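Local atomic coordinates of putative glucose-6-phosphate 1-epimerase (Salmonella typhimurium, PDB entry 2HTA), a protein that probably interconverts the alpha and beta anomers of glucose 6-phosphate and related hexose 6-phosphates, as a monomeric mutarotase of the aldose 1-epimerase family. Residues P31-R36 against I44-P49; E165-G170 against E295-L300; N189-G194 against D213-F218. All blocks are in the same frame, centred on the assembly; numbering follows the deposited sequence.

Interaction 1. Residues P31-R36 against I44-P49; sequences PVLSRR and IVVDHP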
loop_
_atom_site.group_PDB
_atom_site.type_symbol
_atom_site.label_atom_id
_atom_site.label_comp_id
_atom_site.label_asym_id
_atom_site.label_seq_id
_atom_site.Cartn_x
_atom_site.Cartn_y
_atom_site.Cartn_z
ATOM N N PRO A 31 -15.380 12.012 -17.098
ATOM C CA PRO A 31 -15.936 10.804 -17.697
ATOM C C PRO A 31 -15.414 9.493 -17.081
ATOM O O PRO A 31 -16.104 8.470 -17.151
ATOM C CB PRO A 31 -15.487 10.914 -19.189
ATOM C CG PRO A 31 -15.324 12.408 -19.389
ATOM C CD PRO A 31 -14.763 12.898 -18.102
ATOM N N VAL A 32 -14.211 9.496 -16.473
ATOM C CA VAL A 32 -13.703 8.242 -15.936
ATOM C C VAL A 32 -13.673 8.160 -14.408
ATOM O O VAL A 32 -13.467 7.092 -13.877
ATOM C CB VAL A 32 -12.330 7.869 -16.504
ATOM C CG1 VAL A 32 -12.389 7.866 -18.053
ATOM C CG2 VAL A 32 -11.325 8.875 -16.011
ATOM N N LEU A 33 -13.853 9.293 -13.746
ATOM C CA LEU A 33 -13.698 9.423 -12.292
ATOM C C LEU A 33 -15.041 9.707 -11.691
ATOM O O LEU A 33 -15.716 10.662 -12.079
ATOM C CB LEU A 33 -12.809 10.603 -11.963
ATOM C CG LEU A 33 -11.286 10.436 -11.921
ATOM C CD1 LEU A 33 -10.638 11.803 -11.583
ATOM C CD2 LEU A 33 -10.860 9.328 -10.967
ATOM N N SER A 34 -15.407 8.923 -10.686
ATOM C CA SER A 34 -16.657 9.136 -9.971
ATOM C C SER A 34 -16.401 8.983 -8.493
ATOM O O SER A 34 -15.434 8.332 -8.099
ATOM C CB SER A 34 -17.713 8.105 -10.411
ATOM O OG SER A 34 -17.309 6.748 -10.103
ATOM N N ARG A 35 -17.219 9.653 -7.692
ATOM C CA ARG A 35 -17.346 9.314 -6.276
ATOM C C ARG A 35 -18.520 8.356 -5.975
ATOM O O ARG A 35 -19.652 8.510 -6.506
ATOM C CB ARG A 35 -17.483 10.547 -5.396
ATOM C CG ARG A 35 -17.804 10.081 -3.931
ATOM C CD ARG A 35 -17.811 11.148 -2.891
ATOM N NE ARG A 35 -18.879 12.156 -3.007
ATOM C CZ ARG A 35 -20.031 12.184 -2.334
ATOM N NH1 ARG A 35 -20.399 11.222 -1.486
ATOM N NH2 ARG A 35 -20.850 13.218 -2.567
ATOM N N ARG A 36 -18.253 7.351 -5.136
ATOM C CA ARG A 36 -19.263 6.368 -4.751
ATOM C C ARG A 36 -19.088 6.198 -3.258
ATOM O O ARG A 36 -18.225 6.852 -2.654
ATOM C CB ARG A 36 -19.017 5.050 -5.499
ATOM C CG ARG A 36 -18.712 5.321 -6.979
ATOM C CD ARG A 36 -18.934 4.102 -7.875
ATOM N NE ARG A 36 -18.372 4.315 -9.212
ATOM C CZ ARG A 36 -18.404 3.385 -10.144
ATOM N NH1 ARG A 36 -19.046 2.255 -9.873
ATOM N NH2 ARG A 36 -17.831 3.585 -11.350
ATOM N N ILE A 44 -13.239 7.028 -4.490
ATOM C CA ILE A 44 -12.989 7.585 -5.809
ATOM C C ILE A 44 -12.664 6.421 -6.739
ATOM O O ILE A 44 -11.731 5.651 -6.504
ATOM C CB ILE A 44 -11.826 8.616 -5.798
ATOM C CG1 ILE A 44 -12.063 9.732 -4.732
ATOM C CG2 ILE A 44 -11.568 9.113 -7.236
ATOM C CD1 ILE A 44 -13.314 10.645 -4.997
ATOM N N VAL A 45 -13.472 6.279 -7.795
ATOM C CA VAL A 45 -13.393 5.124 -8.643
ATOM C C VAL A 45 -12.993 5.568 -10.066
ATOM O O VAL A 45 -13.620 6.452 -10.632
ATOM C CB VAL A 45 -14.730 4.327 -8.683
ATOM C CG1 VAL A 45 -14.605 3.171 -9.652
ATOM C CG2 VAL A 45 -15.146 3.815 -7.252
ATOM N N VAL A 46 -11.932 4.957 -10.585
ATOM C CA VAL A 46 -11.417 5.204 -11.914
ATOM C C VAL A 46 -11.912 4.045 -12.791
ATOM O O VAL A 46 -11.539 2.882 -12.614
ATOM C CB VAL A 46 -9.842 5.202 -11.934
ATOM C CG1 VAL A 46 -9.292 5.363 -13.399
ATOM C CG2 VAL A 46 -9.260 6.300 -11.024
ATOM N N ASP A 47 -12.767 4.355 -13.759
ATOM C CA ASP A 47 -13.187 3.314 -14.675
ATOM C C ASP A 47 -12.828 3.874 -16.071
ATOM O O ASP A 47 -13.612 4.625 -16.679
ATOM C CB ASP A 47 -14.698 3.106 -14.522
ATOM C CG ASP A 47 -15.246 1.998 -15.434
ATOM O OD1 ASP A 47 -14.548 1.526 -16.360
ATOM O OD2 ASP A 47 -16.417 1.599 -15.233
ATOM N N HIS A 48 -11.609 3.571 -16.519
ATOM C CA HIS A 48 -11.043 4.183 -17.720
ATOM C C HIS A 48 -10.824 3.037 -18.701
ATOM O O HIS A 48 -10.635 1.892 -18.275
ATOM C CB HIS A 48 -9.700 4.824 -17.271
ATOM C CG HIS A 48 -8.885 5.443 -18.357
ATOM N ND1 HIS A 48 -8.080 4.710 -19.206
ATOM C CD2 HIS A 48 -8.664 6.738 -18.658
ATOM C CE1 HIS A 48 -7.423 5.534 -19.999
ATOM N NE2 HIS A 48 -7.775 6.772 -19.699
ATOM N N PRO A 49 -10.812 3.325 -20.031
ATOM C CA PRO A 49 -10.606 2.219 -20.995
ATOM C C PRO A 49 -9.323 1.387 -20.823
ATOM O O PRO A 49 -9.305 0.188 -21.178
ATOM C CB PRO A 49 -10.569 2.957 -22.334
ATOM C CG PRO A 49 -11.491 4.101 -22.124
ATOM C CD PRO A 49 -11.029 4.591 -20.740
HETATM O O HOH W 1 -15.888 5.883 -12.219
HETATM O O HOH W 2 -18.028 1.392 -13.024
#

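Interaction 2. Residues E165-G170 against E295-L300; sequences ELEAHG and EKPSRL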
loop_
_atom_site.group_PDB
_atom_site.type_symbol
_atom_site.label_atom_id
_atom_site.label_comp_id
_atom_site.label_asym_id
_atom_site.label_seq_id
_atom_site.Cartn_x
_atom_site.Cartn_y
_atom_site.Cartn_z
ATOM N N GLU A 165 3.504 8.219 -4.972
ATOM C CA GLU A 165 4.552 9.056 -4.383
ATOM C C GLU A 165 3.969 9.760 -3.159
ATOM O O GLU A 165 2.956 10.457 -3.257
ATOM C CB GLU A 165 5.031 10.079 -5.410
ATOM C CG GLU A 165 6.080 11.112 -4.865
ATOM C CD GLU A 165 6.369 12.229 -5.874
ATOM O OE1 GLU A 165 5.452 13.019 -6.204
ATOM O OE2 GLU A 165 7.520 12.311 -6.351
ATOM N N LEU A 166 4.578 9.531 -2.010
ATOM C CA LEU A 166 4.232 10.206 -0.764
ATOM C C LEU A 166 5.217 11.335 -0.413
ATOM O O LEU A 166 6.427 11.130 -0.378
ATOM C CB LEU A 166 4.222 9.169 0.362
ATOM C CG LEU A 166 3.783 9.761 1.706
ATOM C CD1 LEU A 166 2.275 10.111 1.740
ATOM C CD2 LEU A 166 4.171 8.778 2.830
ATOM N N GLU A 167 4.706 12.514 -0.074
ATOM C CA GLU A 167 5.568 13.684 0.161
ATOM C C GLU A 167 5.042 14.411 1.403
ATOM O O GLU A 167 3.844 14.753 1.473
ATOM C CB GLU A 167 5.469 14.605 -1.059
ATOM C CG GLU A 167 6.212 15.891 -0.935
ATOM C CD GLU A 167 6.100 16.706 -2.264
ATOM O OE1 GLU A 167 5.277 17.671 -2.383
ATOM O OE2 GLU A 167 6.836 16.317 -3.190
ATOM N N ALA A 168 5.913 14.576 2.386
ATOM C CA ALA A 168 5.513 15.148 3.695
ATOM C C ALA A 168 6.207 16.499 3.890
ATOM O O ALA A 168 7.450 16.596 3.829
ATOM C CB ALA A 168 5.871 14.191 4.828
ATOM N N HIS A 169 5.415 17.542 4.081
ATOM C CA HIS A 169 5.937 18.894 4.282
ATOM C C HIS A 169 5.821 19.254 5.761
ATOM O O HIS A 169 4.744 19.152 6.351
ATOM C CB HIS A 169 5.124 19.904 3.477
ATOM C CG HIS A 169 5.245 19.706 1.997
ATOM N ND1 HIS A 169 6.036 20.505 1.197
ATOM C CD2 HIS A 169 4.659 18.809 1.175
ATOM C CE1 HIS A 169 5.938 20.100 -0.061
ATOM N NE2 HIS A 169 5.109 19.074 -0.101
ATOM N N GLY A 170 6.901 19.752 6.323
ATOM C CA GLY A 170 6.885 20.124 7.777
ATOM C C GLY A 170 8.305 20.091 8.321
ATOM O O GLY A 170 9.266 20.029 7.538
ATOM N N GLU A 295 12.590 24.089 3.766
ATOM C CA GLU A 295 11.714 23.144 3.114
ATOM C C GLU A 295 12.467 22.296 2.050
ATOM O O GLU A 295 12.801 22.777 0.957
ATOM C CB GLU A 295 10.530 23.849 2.479
ATOM C CG GLU A 295 9.527 22.952 1.689
ATOM C CD GLU A 295 8.339 22.483 2.531
ATOM O OE1 GLU A 295 7.184 22.932 2.277
ATOM O OE2 GLU A 295 8.559 21.684 3.477
ATOM N N LYS A 296 12.777 21.060 2.440
ATOM C CA LYS A 296 13.062 19.930 1.574
ATOM C C LYS A 296 12.118 18.838 2.163
ATOM O O LYS A 296 12.464 18.137 3.128
ATOM N N PRO A 297 10.916 18.699 1.584
ATOM C CA PRO A 297 9.961 17.745 2.110
ATOM C C PRO A 297 10.508 16.309 1.979
ATOM O O PRO A 297 11.356 16.051 1.123
ATOM C CB PRO A 297 8.755 17.935 1.186
ATOM C CG PRO A 297 9.314 18.436 -0.061
ATOM C CD PRO A 297 10.411 19.365 0.371
ATOM N N SER A 298 10.016 15.366 2.767
ATOM C CA SER A 298 10.461 13.985 2.561
ATOM C C SER A 298 9.653 13.361 1.440
ATOM O O SER A 298 8.509 13.830 1.128
ATOM C CB SER A 298 10.314 13.164 3.821
ATOM O OG SER A 298 8.968 13.246 4.245
ATOM N N ARG A 299 10.218 12.315 0.832
ATOM C CA ARG A 299 9.499 11.641 -0.216
ATOM C C ARG A 299 9.721 10.147 -0.069
ATOM O O ARG A 299 10.776 9.706 0.388
ATOM C CB ARG A 299 9.984 12.133 -1.606
ATOM C CG ARG A 299 9.674 13.618 -1.857
ATOM C CD ARG A 299 9.756 13.996 -3.343
ATOM N NE ARG A 299 11.138 14.222 -3.749
ATOM C CZ ARG A 299 11.749 13.542 -4.723
ATOM N NH1 ARG A 299 11.070 12.616 -5.391
ATOM N NH2 ARG A 299 13.022 13.806 -5.060
ATOM N N LEU A 300 8.713 9.358 -0.450
ATOM C CA LEU A 300 8.846 7.910 -0.556
ATOM C C LEU A 300 7.957 7.507 -1.770
ATOM O O LEU A 300 6.836 8.045 -1.929
ATOM C CB LEU A 300 8.261 7.272 0.690
ATOM C CG LEU A 300 8.508 5.789 0.993
ATOM C CD1 LEU A 300 10.040 5.486 1.164
ATOM C CD2 LEU A 300 7.681 5.365 2.218
HETATM O O HOH W 3 7.168 11.170 2.364
#

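Interaction 3. Residues N189-G194 against D213-F218; sequences NVKVSG and DGIQTF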
loop_
_atom_site.group_PDB
_atom_site.type_symbol
_atom_site.label_atom_id
_atom_site.label_comp_id
_atom_site.label_asym_id
_atom_site.label_seq_id
_atom_site.Cartn_x
_atom_site.Cartn_y
_atom_site.Cartn_z
ATOM N N ASN A 189 3.543 -20.992 -3.901
ATOM C CA ASN A 189 4.587 -21.043 -4.922
ATOM C C ASN A 189 5.303 -19.709 -5.172
ATOM O O ASN A 189 6.198 -19.638 -6.032
ATOM C CB ASN A 189 4.107 -21.628 -6.259
ATOM C CG ASN A 189 3.029 -20.804 -6.905
ATOM O OD1 ASN A 189 3.194 -19.586 -7.151
ATOM N ND2 ASN A 189 1.910 -21.454 -7.198
ATOM N N VAL A 190 4.900 -18.668 -4.449
ATOM C CA VAL A 190 5.427 -17.325 -4.731
ATOM C C VAL A 190 6.876 -17.247 -4.283
ATOM O O VAL A 190 7.222 -17.752 -3.237
ATOM C CB VAL A 190 4.575 -16.239 -4.023
ATOM C CG1 VAL A 190 5.299 -14.887 -4.059
ATOM C CG2 VAL A 190 3.242 -16.145 -4.711
ATOM N N LYS A 191 7.735 -16.674 -5.112
ATOM C CA LYS A 191 9.003 -16.178 -4.621
ATOM C C LYS A 191 9.202 -14.726 -5.040
ATOM O O LYS A 191 8.700 -14.257 -6.116
ATOM C CB LYS A 191 10.169 -17.067 -5.042
ATOM C CG LYS A 191 10.328 -17.140 -6.542
ATOM C CD LYS A 191 11.166 -18.385 -6.970
ATOM C CE LYS A 191 11.220 -18.435 -8.513
ATOM N NZ LYS A 191 12.250 -19.399 -9.115
ATOM N N VAL A 192 9.926 -13.995 -4.197
ATOM C CA VAL A 192 10.265 -12.603 -4.501
ATOM C C VAL A 192 11.775 -12.498 -4.591
ATOM O O VAL A 192 12.481 -12.941 -3.682
ATOM C CB VAL A 192 9.701 -11.639 -3.419
ATOM C CG1 VAL A 192 10.068 -10.165 -3.752
ATOM C CG2 VAL A 192 8.169 -11.816 -3.336
ATOM N N SER A 193 12.270 -11.927 -5.685
ATOM C CA SER A 193 13.711 -11.756 -5.872
ATOM C C SER A 193 14.042 -10.275 -5.796
ATOM O O SER A 193 13.118 -9.435 -5.720
ATOM C CB SER A 193 14.144 -12.349 -7.238
ATOM O OG SER A 193 13.421 -11.743 -8.269
ATOM N N GLY A 194 15.338 -9.954 -5.869
ATOM C CA GLY A 194 15.819 -8.600 -5.869
ATOM C C GLY A 194 15.893 -8.049 -4.454
ATOM O O GLY A 194 16.066 -6.856 -4.261
ATOM N N ASP A 213 21.222 -15.004 -2.367
ATOM C CA ASP A 213 20.726 -14.841 -3.747
ATOM C C ASP A 213 19.597 -13.819 -3.903
ATOM O O ASP A 213 19.077 -13.648 -5.026
ATOM C CB ASP A 213 20.211 -16.202 -4.238
ATOM C CG ASP A 213 19.111 -16.789 -3.315
ATOM O OD1 ASP A 213 18.648 -16.164 -2.315
ATOM O OD2 ASP A 213 18.679 -17.927 -3.566
ATOM N N GLY A 214 19.213 -13.179 -2.796
ATOM C CA GLY A 214 18.163 -12.154 -2.798
ATOM C C GLY A 214 16.769 -12.682 -3.035
ATOM O O GLY A 214 15.870 -11.930 -3.376
ATOM N N ILE A 215 16.589 -13.980 -2.841
ATOM C CA ILE A 215 15.301 -14.630 -3.136
ATOM C C ILE A 215 14.595 -15.128 -1.893
ATOM O O ILE A 215 15.172 -15.937 -1.132
ATOM C CB ILE A 215 15.475 -15.799 -4.119
ATOM C CG1 ILE A 215 15.897 -15.249 -5.510
ATOM C CG2 ILE A 215 14.121 -16.667 -4.194
ATOM C CD1 ILE A 215 16.336 -16.345 -6.438
ATOM N N GLN A 216 13.363 -14.659 -1.686
ATOM C CA GLN A 216 12.535 -15.059 -0.523
ATOM C C GLN A 216 11.331 -15.881 -0.938
ATOM O O GLN A 216 10.582 -15.493 -1.842
ATOM C CB GLN A 216 12.066 -13.811 0.273
ATOM C CG GLN A 216 11.278 -14.135 1.514
ATOM C CD GLN A 216 12.177 -14.705 2.595
ATOM O OE1 GLN A 216 13.210 -14.103 2.951
ATOM N NE2 GLN A 216 11.798 -15.863 3.117
ATOM N N THR A 217 11.105 -16.996 -0.243
ATOM C CA THR A 217 9.852 -17.759 -0.350
ATOM C C THR A 217 9.027 -17.610 0.944
ATOM O O THR A 217 9.540 -17.179 1.970
ATOM C CB THR A 217 10.097 -19.284 -0.579
ATOM O OG1 THR A 217 10.955 -19.824 0.428
ATOM C CG2 THR A 217 10.708 -19.572 -1.994
ATOM N N PHE A 218 7.767 -18.002 0.889
ATOM C CA PHE A 218 6.793 -17.664 1.895
ATOM C C PHE A 218 6.064 -18.935 2.223
ATOM O O PHE A 218 4.870 -19.029 1.978
ATOM C CB PHE A 218 5.824 -16.574 1.393
ATOM C CG PHE A 218 6.514 -15.250 1.145
ATOM C CD1 PHE A 218 7.252 -15.039 -0.019
ATOM C CD2 PHE A 218 6.504 -14.254 2.125
ATOM C CE1 PHE A 218 7.964 -13.800 -0.209
ATOM C CE2 PHE A 218 7.198 -13.019 1.917
ATOM C CZ PHE A 218 7.920 -12.826 0.768
HETATM O O HOH W 4 6.421 -19.296 -1.324
HETATM O O HOH W 5 17.680 -11.651 -6.416
#

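Interaction 1. Residues P31-R36 against I44-P49
This is the open end of an antiparallel beta hairpin, strands 33-38 and 41-48, in the five-stranded sheet near the N-terminus. Three backbone hydrogen bonds tie the strands: Ser34 and Val45 exchange a pair, and just before strand 33-38 begins, Val32 O takes Asp47 N at 2.8 Å in a nearly straight bond (169° at the hydrogen). On the face with Leu33, Arg35, Ile44 and Val46, Leu33 CD2 lies tight against Val46 CG2 at 3.4 Å, the two side chains running side by side, and also meets Ile44 CG2. On the face with Ser34 and Val45, the Arg36 side chain, extended from CG to NE, crosses Val45 at about a right angle, so that Val45 CG1 sits 3.5 Å above the guanidinium plane, toward its rim. Groups in that plane fix its rotation: NE donates to Ser34 OG at 2.8 Å, and NH2 donates to two waters. One water also bonds Ser34 OG and donates to Val45 O; the other donates to Asp47 OD2, which stands 4.6 Å from Arg36 NH2. These opposite charges are too far apart for a salt bridge and are linked through the water, though each probably still steadies the other. Val32, just before strand 33-38, sets CG1 against His48 CD2 at 3.9 Å. Arg35 forms salt bridges with Glu27 and Asp42. Ile20 and Phe21 of helix 14-22 cover Val45, while strands 119-125 and 130-137 of the nine-stranded sheet pack against Leu33, Ile44 and Val46.

Interaction 2. Residues E165-G170 against E295-L300
A histidine ring gripped at both nitrogens by carboxylates and covered on one face by a proline is what sets this strand pairing apart. His169 ND1 donates to Glu295 OE1 at 2.9 Å, across the contact, and NE2 donates to Glu167 OE1 at 2.7 Å, along its own strand. Both acceptors lie near the ring plane, at its edge, yet each carboxylate is met from above its own plane, Glu295 steeply, its carboxylate plane 74° from that of the ring. Pro297 CB sits over the ring centre, 3.8 Å from the centroid, in a CH-pi contact. Two N-H donors facing two carboxylates are consistent with a protonated imidazole, although Arg155 also forms a salt bridge with Glu167 OE1 and would probably offset part of that charge. Glu295 gets there by a bend at chi2 (94°), which turns its carboxylate back toward the ring.

Beyond the proline the strands pair regularly: Leu166 with Leu300 and Ala168 with Ser298 each exchange two backbone hydrogen bonds, the shortest being Leu166 N to Leu300 O at 2.7 Å. Between them, Glu167 and Arg299 form the non-hydrogen-bonded pair and run alongside each other; Glu167 OE2 touches Arg299 CD at 3.7 Å. Arg299, bent at chi3, brings NH1 to 3.7 Å from Glu165 OE2, a long salt bridge. On the opposite face, Ala168 CB meets Ser298 OG at 3.3 Å, and a water donates to Leu166 O. Within the nine-stranded sheet, strand 162-169 lies between 151-158 and 298-308; Leu152 and Trp96 pack against Leu166 and Ala168, and strand 289-292 touches Ser298.

Interaction 3. Residues N189-G194 against D213-F218
Backbone hydrogen bonds are few but straight: Val192 N donates to Gln216 O at 2.9 Å, and Gln216 N returns a bond to Val192 O at 2.8 Å, both in the carbonyl plane. This single hydrogen-bonded pair joins strand 191-193 to the short, weakly bonded strand at about 216-217, at one margin of the nine-stranded sheet. CA-H...O contacts flank it, among them Ser193 CA to Gly214 O at 3.3 Å.

Water carries the pairing past both ends. One molecule accepts from Phe218 N and lies 2.6 Å from Val190 O, to which it probably donates; another accepts from Gly194 N and donates to Asp213 O.

Apolar contacts flank the pair. Phe218, with CG anti to the carbonyl carbon (chi1 -65°), brings CE1 to Val192 CG2 at 3.7 Å, the side chains crossing obliquely. Ile215 CG1 meets Ser193 CB at 3.8 Å, while Lys191 CB touches Ile215 CG2 and Thr217 CG2.

Local polar bonds shape the second segment: Asp213 OD1 accepts from Ile215 N in an Asx turn around Gly214, and Gln216, bent at chi2, donates NE2 to Thr217 O. His236 holds Ser193 OG.

With so few direct bonds, the edge strand probably depends on buried Phe218, packed on Val279 of strand 278-286, and on the Gln216 amide, whose OE1 bonds Tyr226 and Arg224.

Overall arrangement
Interactions 2 and 3 belong to the same nine-stranded sheet: 165-170 and 295-300 pair in its middle, 189-194 and 213-218 at one margin, their centres 31 Å apart. Interaction 3 is nested in the long loop that interaction 2 closes. Interaction 1 precedes both, in the separate five-stranded sheet; its centre is 27 Å from that of interaction 2 and 35 Å from that of interaction 3, which lies across the chain's centre from it. None touch. Side chain to side chain, Leu300 is about 8 Å from Glu282 and 9 Å from His179, the probable catalytic residues; Phe218 is about 9 Å from Glu282 and 8 Å from Asp223, a likely substrate ligand. Interaction 1 is remote from these sites.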